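Local coordinates for protein putative short-chain dehydrogenase/reductase (Burkholderia xenovorans, PDB 5JY1) that binds NAD through a Rossmann fold and is probably an oxidoreductase of the short-chain dehydrogenase/reductase family, perhaps a 3-oxoacyl-[acyl-carrier-protein] reductase, at residues G10-R15 with E37-I42; R32-E37 with A234-A239. One frame throughout, in Å; residues are numbered along the deposited sequence. Where two conformers were deposited one is given.

Interaction 1. Residues G10-R15 with E37-I42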
ATOM      1  N   GLY A  10      10.875 -17.502 -28.534  1.00 33.82           N
ATOM      2  CA  GLY A  10      10.132 -16.353 -28.054  1.00 26.01           C
ATOM      3  C   GLY A  10       9.242 -16.710 -26.878  1.00 28.79           C
ATOM      4  O   GLY A  10       8.733 -17.823 -26.766  1.00 34.28           O
ATOM      5  N   LEU A  11       9.042 -15.733 -25.993  1.00 23.53           N
ATOM      6  CA  LEU A  11       8.312 -15.965 -24.754  1.00 22.18           C
ATOM      7  C   LEU A  11       6.814 -16.114 -24.958  1.00 24.64           C
ATOM      8  O   LEU A  11       6.127 -16.567 -24.034  1.00 23.43           O
ATOM      9  CB  LEU A  11       8.584 -14.829 -23.767  1.00 21.87           C
ATOM     10  CG  LEU A  11       9.979 -14.810 -23.131  1.00 24.06           C
ATOM     11  CD1 LEU A  11      10.181 -13.563 -22.293  1.00 24.10           C
ATOM     12  CD2 LEU A  11      10.188 -16.066 -22.296  1.00 28.08           C
ATOM     13  N   LEU A  12       6.292 -15.748 -26.130  1.00 21.62           N
ATOM     14  CA  LEU A  12       4.855 -15.799 -26.384  1.00 20.30           C
ATOM     15  C   LEU A  12       4.539 -16.633 -27.620  1.00 25.74           C
ATOM     16  O   LEU A  12       3.499 -16.433 -28.257  1.00 22.79           O
ATOM     17  CB  LEU A  12       4.274 -14.390 -26.528  1.00 19.59           C
ATOM     18  CG  LEU A  12       4.623 -13.374 -25.437  1.00 22.40           C
ATOM     19  CD1 LEU A  12       4.011 -12.018 -25.749  1.00 20.52           C
ATOM     20  CD2 LEU A  12       4.169 -13.858 -24.066  1.00 21.57           C
ATOM     21  N   GLU A  13       5.420 -17.571 -27.972  1.00 24.85           N
ATOM     22  CA  GLU A  13       5.179 -18.404 -29.143  0.58 33.46           C
ATOM     23  C   GLU A  13       3.865 -19.161 -28.999  1.00 25.74           C
ATOM     24  O   GLU A  13       3.502 -19.615 -27.909  1.00 24.92           O
ATOM     25  CB  GLU A  13       6.339 -19.377 -29.356  0.58 44.35           C
ATOM     26  CG  GLU A  13       7.527 -18.752 -30.069  0.58 63.75           C
ATOM     27  CD  GLU A  13       8.673 -19.722 -30.262  0.58 70.60           C
ATOM     28  OE1 GLU A  13       8.508 -20.916 -29.935  0.58 77.58           O
ATOM     29  OE2 GLU A  13       9.743 -19.289 -30.742  0.58 78.24           O
ATOM     30  N   GLN A  14       3.143 -19.271 -30.115  1.00 25.42           N
ATOM     31  CA  GLN A  14       1.849 -19.946 -30.209  1.00 24.47           C
ATOM     32  C   GLN A  14       0.769 -19.307 -29.337  1.00 24.69           C
ATOM     33  O   GLN A  14      -0.281 -19.918 -29.115  1.00 27.70           O
ATOM     34  CB  GLN A  14       1.967 -21.440 -29.885  1.00 34.80           C
ATOM     35  CG  GLN A  14       2.630 -22.265 -30.994  1.00 46.95           C
ATOM     36  CD  GLN A  14       4.140 -22.189 -30.956  1.00 65.77           C
ATOM     37  OE1 GLN A  14       4.755 -22.411 -29.913  1.00 70.50           O
ATOM     38  NE2 GLN A  14       4.748 -21.869 -32.092  1.00 77.60           N
ATOM     39  N   ARG A  15       0.982 -18.082 -28.855  1.00 21.61           N
ATOM     40  CA  ARG A  15      -0.046 -17.342 -28.131  1.00 15.94           C
ATOM     41  C   ARG A  15      -0.606 -16.213 -28.997  1.00 21.27           C
ATOM     42  O   ARG A  15       0.045 -15.724 -29.923  1.00 19.46           O
ATOM     43  CB  ARG A  15       0.508 -16.772 -26.815  1.00 19.57           C
ATOM     44  CG  ARG A  15       0.987 -17.839 -25.831  1.00 22.10           C
ATOM     45  CD  ARG A  15      -0.176 -18.644 -25.254  1.00 23.99           C
ATOM     46  NE  ARG A  15       0.276 -19.735 -24.388  1.00 23.34           N
ATOM     47  CZ  ARG A  15      -0.519 -20.682 -23.888  1.00 23.35           C
ATOM     48  NH1 ARG A  15      -1.817 -20.691 -24.165  1.00 19.88           N
ATOM     49  NH2 ARG A  15      -0.013 -21.634 -23.124  1.00 24.35           N
ATOM     50  N   GLU A  37       8.177 -11.459 -29.671  1.00 19.87           N
ATOM     51  CA  GLU A  37       8.192 -12.661 -28.847  1.00 20.94           C
ATOM     52  C   GLU A  37       7.334 -13.786 -29.419  1.00 20.58           C
ATOM     53  O   GLU A  37       7.118 -14.789 -28.733  1.00 23.81           O
ATOM     54  CB  GLU A  37       7.748 -12.334 -27.414  1.00 19.65           C
ATOM     55  CG  GLU A  37       8.691 -11.396 -26.689  1.00 24.39           C
ATOM     56  CD  GLU A  37      10.084 -11.976 -26.505  1.00 30.80           C
ATOM     57  OE1 GLU A  37      10.223 -13.216 -26.396  1.00 25.77           O
ATOM     58  OE2 GLU A  37      11.047 -11.183 -26.468  1.00 34.92           O
ATOM     59  N   GLY A  38       6.838 -13.647 -30.648  1.00 21.65           N
ATOM     60  CA  GLY A  38       6.164 -14.733 -31.323  1.00 20.24           C
ATOM     61  C   GLY A  38       4.654 -14.754 -31.209  1.00 21.43           C
ATOM     62  O   GLY A  38       4.027 -15.672 -31.749  1.00 25.49           O
ATOM     63  N   ALA A  39       4.050 -13.789 -30.526  1.00 18.02           N
ATOM     64  CA  ALA A  39       2.599 -13.766 -30.433  1.00 16.32           C
ATOM     65  C   ALA A  39       2.003 -13.200 -31.712  1.00 22.08           C
ATOM     66  O   ALA A  39       2.617 -12.375 -32.394  1.00 23.97           O
ATOM     67  CB  ALA A  39       2.141 -12.926 -29.239  1.00 20.35           C
ATOM     68  N   ALA A  40       0.804 -13.672 -32.047  1.00 20.59           N
ATOM     69  CA  ALA A  40      -0.015 -13.044 -33.072  1.00 20.37           C
ATOM     70  C   ALA A  40      -0.785 -11.924 -32.391  1.00 20.33           C
ATOM     71  O   ALA A  40      -1.452 -12.160 -31.376  1.00 21.69           O
ATOM     72  CB  ALA A  40      -0.966 -14.055 -33.709  1.00 23.70           C
ATOM     73  N   VAL A  41      -0.668 -10.707 -32.907  1.00 16.94           N
ATOM     74  CA  VAL A  41      -1.152  -9.534 -32.185  1.00 20.67           C
ATOM     75  C   VAL A  41      -2.301  -8.900 -32.953  1.00 17.17           C
ATOM     76  O   VAL A  41      -2.119  -8.439 -34.087  1.00 19.41           O
ATOM     77  CB  VAL A  41      -0.034  -8.513 -31.944  1.00 20.53           C
ATOM     78  CG1 VAL A  41      -0.544  -7.422 -31.022  1.00 17.75           C
ATOM     79  CG2 VAL A  41       1.204  -9.206 -31.338  1.00 20.64           C
ATOM     80  N   ILE A  42      -3.466  -8.833 -32.311  1.00 20.93           N
ATOM     81  CA  ILE A  42      -4.593  -8.064 -32.832  1.00 20.56           C
ATOM     82  C   ILE A  42      -4.434  -6.606 -32.422  1.00 18.66           C
ATOM     83  O   ILE A  42      -4.329  -6.285 -31.230  1.00 18.72           O
ATOM     84  CB  ILE A  42      -5.929  -8.628 -32.338  1.00 18.17           C
ATOM     85  CG1 ILE A  42      -6.137 -10.044 -32.868  1.00 22.73           C
ATOM     86  CG2 ILE A  42      -7.080  -7.719 -32.795  1.00 18.50           C
ATOM     87  CD1 ILE A  42      -6.311 -10.102 -34.382  1.00 28.51           C
TER
HETATM   88  O   HOH W   1       4.394 -18.330 -32.648  1.00 34.37           O
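Two consecutive beta turns, type I over G10-E13 and type II over L12-R15, lead the chain into strand 16-20 of this Rossmann fold and pack on the Schellman motif that ends helix 25-36. The tight part is the E37 end. E37 grips the first turn twice. Its carboxylate, brought round by a bend at chi2 (-62°), takes the amide of L11 with the anti lone pair of OE1, L11 N to E37 OE1 being 2.8 Å in a nearly straight bond (173°). Its carbonyl takes the next amide, L12 N to E37 O at 2.9 Å, with the donor above the carbonyl plane. L12 fills the inner side: its CG leans obliquely across CB of E37, and its CB meets CB of A39 at 3.7 Å. G10 and G38 both lie where a CB would collide with the facing segment, and the positive phi of G38 (95°), the C-prime residue of the Schellman motif, calls for glycine in itself.

The E13-Q14 side is looser. Both side chains start away from 37-42 and are exposed; one water joins the backbones, accepting from Q14 N and donating to G38 O, which R64 also binds. E13 turns back on its own turn instead, with OE2 met by G10 N from above the carboxylate plane. R15 sends its guanidinium off to a salt bridge with D93, and strand pairing begins at its carbonyl: A40 N lies in the plane of that carbonyl, 3.0 Å from R15 O.

Interaction 2. Residues R32-E37 with A234-A239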
ATOM      1  N   ARG A  32       4.392  -4.234 -30.571  1.00 20.01           N
ATOM      2  CA  ARG A  32       5.629  -4.595 -31.260  1.00 18.70           C
ATOM      3  C   ARG A  32       6.475  -5.549 -30.422  1.00 27.43           C
ATOM      4  O   ARG A  32       7.083  -6.482 -30.964  1.00 23.82           O
ATOM      5  CB  ARG A  32       6.413  -3.331 -31.619  1.00 22.04           C
ATOM      6  CG  ARG A  32       5.830  -2.559 -32.803  1.00 22.35           C
ATOM      7  CD  ARG A  32       6.386  -1.149 -32.885  1.00 23.28           C
ATOM      8  NE  ARG A  32       7.843  -1.151 -32.961  1.00 26.73           N
ATOM      9  CZ  ARG A  32       8.541  -1.006 -34.082  1.00 30.76           C
ATOM     10  NH1 ARG A  32       7.921  -0.826 -35.241  1.00 36.65           N
ATOM     11  NH2 ARG A  32       9.866  -1.031 -34.041  1.00 31.41           N
ATOM     12  N   SER A  33       6.530  -5.329 -29.101  1.00 23.24           N
ATOM     13  CA  SER A  33       7.260  -6.247 -28.228  0.68 17.41           C
ATOM     14  C   SER A  33       6.653  -7.640 -28.270  1.00 21.88           C
ATOM     15  O   SER A  33       7.379  -8.637 -28.334  1.00 21.86           O
ATOM     16  CB  SER A  33       7.269  -5.726 -26.788  0.68 16.17           C
ATOM     17  OG  SER A  33       7.818  -4.429 -26.722  0.68 20.29           O
ATOM     18  N   PHE A  34       5.319  -7.729 -28.231  1.00 19.72           N
ATOM     19  CA  PHE A  34       4.643  -9.019 -28.335  1.00 18.18           C
ATOM     20  C   PHE A  34       4.945  -9.698 -29.667  1.00 21.69           C
ATOM     21  O   PHE A  34       5.144 -10.917 -29.725  1.00 19.25           O
ATOM     22  CB  PHE A  34       3.127  -8.836 -28.194  1.00 16.05           C
ATOM     23  CG  PHE A  34       2.646  -8.605 -26.787  1.00 19.46           C
ATOM     24  CD1 PHE A  34       3.529  -8.429 -25.733  1.00 18.13           C
ATOM     25  CD2 PHE A  34       1.282  -8.577 -26.522  1.00 15.75           C
ATOM     26  CE1 PHE A  34       3.057  -8.223 -24.435  1.00 18.39           C
ATOM     27  CE2 PHE A  34       0.807  -8.383 -25.231  1.00 16.11           C
ATOM     28  CZ  PHE A  34       1.697  -8.199 -24.192  1.00 18.48           C
ATOM     29  N   GLY A  35       4.935  -8.930 -30.758  1.00 16.77           N
ATOM     30  CA  GLY A  35       5.217  -9.521 -32.055  1.00 19.87           C
ATOM     31  C   GLY A  35       6.595 -10.149 -32.114  1.00 25.06           C
ATOM     32  O   GLY A  35       6.772 -11.223 -32.692  1.00 25.84           O
ATOM     33  N   ASN A  36       7.585  -9.496 -31.495  1.00 25.20           N
ATOM     34  CA  ASN A  36       8.946 -10.018 -31.505  1.00 24.33           C
ATOM     35  C   ASN A  36       9.110 -11.230 -30.595  1.00 23.92           C
ATOM     36  O   ASN A  36      10.092 -11.966 -30.737  1.00 27.41           O
ATOM     37  CB  ASN A  36       9.936  -8.920 -31.107  1.00 27.95           C
ATOM     38  CG  ASN A  36      10.109  -7.869 -32.190  1.00 37.14           C
ATOM     39  OD1 ASN A  36      10.069  -8.176 -33.385  1.00 40.88           O
ATOM     40  ND2 ASN A  36      10.292  -6.619 -31.779  1.00 35.96           N
ATOM     41  N   GLU A  37       8.177 -11.459 -29.671  1.00 19.87           N
ATOM     42  CA  GLU A  37       8.192 -12.661 -28.847  1.00 20.94           C
ATOM     43  C   GLU A  37       7.334 -13.786 -29.419  1.00 20.58           C
ATOM     44  O   GLU A  37       7.118 -14.789 -28.733  1.00 23.81           O
ATOM     45  CB  GLU A  37       7.748 -12.334 -27.414  1.00 19.65           C
ATOM     46  CG  GLU A  37       8.691 -11.396 -26.689  1.00 24.39           C
ATOM     47  CD  GLU A  37      10.084 -11.976 -26.505  1.00 30.80           C
ATOM     48  OE1 GLU A  37      10.223 -13.216 -26.396  1.00 25.77           O
ATOM     49  OE2 GLU A  37      11.047 -11.183 -26.468  1.00 34.92           O
ATOM     50  N   ALA A 234       7.887  -5.382 -19.594  1.00 14.27           N
ATOM     51  CA  ALA A 234       7.060  -5.612 -18.412  1.00 14.82           C
ATOM     52  C   ALA A 234       5.721  -6.223 -18.807  1.00 14.95           C
ATOM     53  O   ALA A 234       5.204  -7.117 -18.126  1.00 15.82           O
ATOM     54  CB  ALA A 234       6.854  -4.300 -17.652  1.00 15.37           C
ATOM     55  N   ALA A 235       5.151  -5.752 -19.913  1.00 13.32           N
ATOM     56  CA  ALA A 235       3.952  -6.382 -20.449  1.00 12.82           C
ATOM     57  C   ALA A 235       4.220  -7.826 -20.861  1.00 16.44           C
ATOM     58  O   ALA A 235       3.390  -8.711 -20.624  1.00 18.28           O
ATOM     59  CB  ALA A 235       3.431  -5.572 -21.636  1.00 15.74           C
ATOM     60  N   VAL A 236       5.364  -8.082 -21.503  1.00 13.97           N
ATOM     61  CA  VAL A 236       5.700  -9.454 -21.882  1.00 13.30           C
ATOM     62  C   VAL A 236       5.772 -10.350 -20.647  1.00 16.13           C
ATOM     63  O   VAL A 236       5.262 -11.476 -20.649  1.00 16.47           O
ATOM     64  CB  VAL A 236       7.016  -9.481 -22.684  1.00 14.40           C
ATOM     65  CG1 VAL A 236       7.493 -10.925 -22.874  1.00 17.59           C
ATOM     66  CG2 VAL A 236       6.816  -8.827 -24.051  1.00 15.78           C
ATOM     67  N   PHE A 237       6.406  -9.867 -19.573  1.00 13.53           N
ATOM     68  CA  PHE A 237       6.444 -10.634 -18.329  1.00 14.10           C
ATOM     69  C   PHE A 237       5.042 -11.049 -17.898  1.00 17.58           C
ATOM     70  O   PHE A 237       4.773 -12.236 -17.669  1.00 13.62           O
ATOM     71  CB  PHE A 237       7.121  -9.817 -17.226  1.00 13.48           C
ATOM     72  CG  PHE A 237       7.069 -10.469 -15.855  1.00 13.56           C
ATOM     73  CD1 PHE A 237       7.813 -11.614 -15.582  1.00 14.45           C
ATOM     74  CD2 PHE A 237       6.297  -9.914 -14.843  1.00 16.26           C
ATOM     75  CE1 PHE A 237       7.766 -12.213 -14.328  1.00 14.95           C
ATOM     76  CE2 PHE A 237       6.252 -10.498 -13.574  1.00 15.61           C
ATOM     77  CZ  PHE A 237       6.993 -11.643 -13.319  1.00 15.76           C
ATOM     78  N   PHE A 238       4.125 -10.085 -17.814  1.00 16.48           N
ATOM     79  CA  PHE A 238       2.776 -10.358 -17.340  1.00 15.26           C
ATOM     80  C   PHE A 238       1.913 -11.075 -18.366  1.00 17.21           C
ATOM     81  O   PHE A 238       0.766 -11.412 -18.049  1.00 17.51           O
ATOM     82  CB  PHE A 238       2.086  -9.056 -16.916  1.00 14.43           C
ATOM     83  CG  PHE A 238       2.533  -8.555 -15.571  1.00 13.73           C
ATOM     84  CD1 PHE A 238       2.266  -9.293 -14.428  1.00 14.85           C
ATOM     85  CD2 PHE A 238       3.209  -7.354 -15.445  1.00 19.95           C
ATOM     86  CE1 PHE A 238       2.672  -8.847 -13.182  1.00 13.41           C
ATOM     87  CE2 PHE A 238       3.621  -6.903 -14.206  1.00 20.33           C
ATOM     88  CZ  PHE A 238       3.353  -7.652 -13.073  1.00 17.56           C
ATOM     89  N   ALA A 239       2.422 -11.302 -19.580  1.00 14.19           N
ATOM     90  CA  ALA A 239       1.680 -12.019 -20.609  1.00 14.09           C
ATOM     91  C   ALA A 239       2.210 -13.427 -20.852  1.00 15.35           C
ATOM     92  O   ALA A 239       1.697 -14.122 -21.742  1.00 17.68           O
ATOM     93  CB  ALA A 239       1.713 -11.229 -21.925  1.00 18.58           C
TER
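Van der Waals contact between apolar groups carries this crossing of helix 25-36 with helix 227-239, which pack side by side on one face of the parallel Rossmann sheet; no hydrogen bond passes between the two segments. The local axes approach to 9.8 Å with a signed crossing angle of -56°, close enough for one aromatic ring to bridge them. That ring is F34, whose CG is anti to the carbonyl carbon (chi1 -76°) and which meets the second helix with its edge. F34 CD1 lies 3.7 Å from CG2 of V236, the two side chains sliding past each other in opposite directions. Further along, F34 CE1 points at the backbone between A235 and V236, 3.7 Å from V236 N, and has A235 CB at 3.9 Å. At the tip, F34 CZ meets A239 CB at 3.8 Å, an oblique approach. The small alanines one helical turn apart let the ring tip come down close to the backbone. F34 also reaches strands 16-20 and 94-97, and A239 touches I94.

Aliphatic contacts flank the ring. V236 CG1, anti to its backbone N (chi1 170°), lies 4.0 Å from CG of E37, the two side chains crossing at about a right angle. S33 adds a looser touch of its CB on V236 CG2.

S33 OG bonds to G29 O of its own helix, and E37 meets V236 through its aliphatic CG, its OE1 being engaged by L11 N. With both oxygens bonded to other groups, the segments hold together by close apolar fit, F34 against V236, A235 and A239, and not by directional bonds.

The two contacts, with centres about 8 Å apart, share E37 and meet at the C-terminal end of helix 25-36. In interaction 1 that end receives the loop before strand 16-20; in interaction 2 the same helix rests on helix 227-239. L12 and F34 join them directly: L12 CD1 lies 3.6 Å from F34 CD1, while L12 CD2 reaches A239 O at 3.4 Å. A39 N to F34 O, 3.2 Å and probably a hydrogen bond, ties the helix end to the chain entering strand 40-45. Interaction 1 lies away from the NAD site; interaction 2 is nearer, the A235 side chain being about 7 Å from that of I26, an NAD-binding residue, and about 10 Å from bound NAD.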